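Local atomic coordinates of acyl-CoA dehydrogenase family protein (Porphyromonas gingivalis, PDB entry 2OKU), a protein that probably catalyses FAD-dependent dehydrogenation of acyl-CoA thioesters as a whole enzyme, of which this chain is the C-terminal helical domain. Residues A[2-6]-A[61-65]. Coordinates in Å, arbitrary orientation, origin at the centre of the assembly. Numbering follows the deposited sequence.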
# COMPACT_ATOMS: atom_id res chain seq x y z
N VAL A 2 11.18 20.94 -8.60
CA VAL A 2 11.06 19.61 -8.02
C VAL A 2 11.37 19.70 -6.52
O VAL A 2 10.64 19.17 -5.70
CB VAL A 2 12.00 18.59 -8.69
CG1 VAL A 2 12.57 17.68 -7.67
CG2 VAL A 2 11.25 17.79 -9.81
N VAL A 3 12.45 20.39 -6.18
CA VAL A 3 12.77 20.74 -4.79
C VAL A 3 11.55 21.37 -4.07
O VAL A 3 11.18 20.92 -2.99
CB VAL A 3 14.03 21.67 -4.73
CG1 VAL A 3 13.79 23.00 -5.41
CG2 VAL A 3 14.51 21.88 -3.31
N ALA A 4 10.91 22.36 -4.69
CA ALA A 4 9.73 23.04 -4.13
C ALA A 4 8.58 22.06 -3.95
O ALA A 4 7.94 22.03 -2.90
CB ALA A 4 9.29 24.23 -5.03
N ALA A 5 8.30 21.28 -5.00
CA ALA A 5 7.21 20.30 -4.97
C ALA A 5 7.38 19.27 -3.86
O ALA A 5 6.42 18.59 -3.46
CB ALA A 5 7.11 19.57 -6.33
N ILE A 6 8.60 19.12 -3.36
CA ILE A 6 8.85 18.13 -2.31
C ILE A 6 9.36 18.71 -0.98
O ILE A 6 9.87 18.00 -0.15
CB ILE A 6 9.76 16.92 -2.78
CG1 ILE A 6 11.25 17.23 -2.80
CG2 ILE A 6 9.31 16.34 -4.13
CD1 ILE A 6 12.08 15.91 -2.67
N LEU A 61 19.94 16.86 -5.20
CA LEU A 61 18.61 16.80 -4.58
C LEU A 61 17.55 16.71 -5.65
O LEU A 61 16.63 15.94 -5.54
CB LEU A 61 18.35 18.02 -3.68
CG LEU A 61 16.97 18.09 -3.01
CD1 LEU A 61 16.71 16.83 -2.15
CD2 LEU A 61 16.85 19.36 -2.15
N ASP A 62 17.66 17.53 -6.69
CA ASP A 62 16.71 17.49 -7.78
C ASP A 62 16.68 16.12 -8.47
O ASP A 62 15.62 15.60 -8.83
CB ASP A 62 17.07 18.58 -8.80
CG ASP A 62 16.89 19.97 -8.26
OD1 ASP A 62 16.18 20.15 -7.22
OD2 ASP A 62 17.47 20.90 -8.85
N PHE A 63 17.86 15.54 -8.66
CA PHE A 63 17.98 14.22 -9.31
C PHE A 63 17.34 13.09 -8.47
O PHE A 63 16.70 12.18 -9.00
CB PHE A 63 19.45 13.92 -9.57
CG PHE A 63 19.70 12.59 -10.15
CD1 PHE A 63 19.35 12.31 -11.48
CD2 PHE A 63 20.28 11.58 -9.38
CE1 PHE A 63 19.58 11.04 -12.02
CE2 PHE A 63 20.51 10.31 -9.91
CZ PHE A 63 20.16 10.03 -11.23
N GLN A 64 17.54 13.16 -7.16
CA GLN A 64 17.08 12.14 -6.21
C GLN A 64 15.71 12.42 -5.65
O GLN A 64 15.18 11.61 -4.89
CB GLN A 64 18.07 12.02 -5.05
CG GLN A 64 19.52 11.68 -5.41
CD GLN A 64 19.72 10.32 -6.06
OE1 GLN A 64 18.80 9.76 -6.67
NE2 GLN A 64 20.94 9.78 -5.96
N ALA A 65 15.12 13.56 -6.01
CA ALA A 65 13.82 13.97 -5.43
C ALA A 65 12.72 12.93 -5.47
O ALA A 65 12.11 12.63 -4.44
CB ALA A 65 13.31 15.31 -6.07
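Helices in a bundle pack through apolar side chains, and this all-helical C-terminal domain of an acyl-CoA dehydrogenase family protein offers a compact example. The short helix 2-5, at the start of the chain, lies against the first turns of the long helix 58-87, with no hydrogen bond between 2-6 and 61-65. Leu-61 opens the contact: its CD2 meets CG2 of Val-3 at 3.6 Å, while the same side chain also touches Leu-68 further along its own helix. At Asp-62 the two backbones come closest, the CA atoms of Val-3 and Asp-62 being 5.9 Å apart. The CA-to-CB bond of Asp-62 points sideways, yet OD1 of Asp-62 lies 3.6 Å from CB of Val-3, a van der Waals contact; this oxygen also makes a weak hydrogen bond to Gln-58. Phe-63 and Gln-64 turn to the other side of the helix, where Phe-63 stacks on Phe-116 and both residues touch Tyr-112 of helix 92-115. One turn beyond Leu-61, Ala-65 restores the contact. Its methyl group points to the first segment and meets Ile-6, whose CD1 lies 3.7 Å from CB of Ala-65.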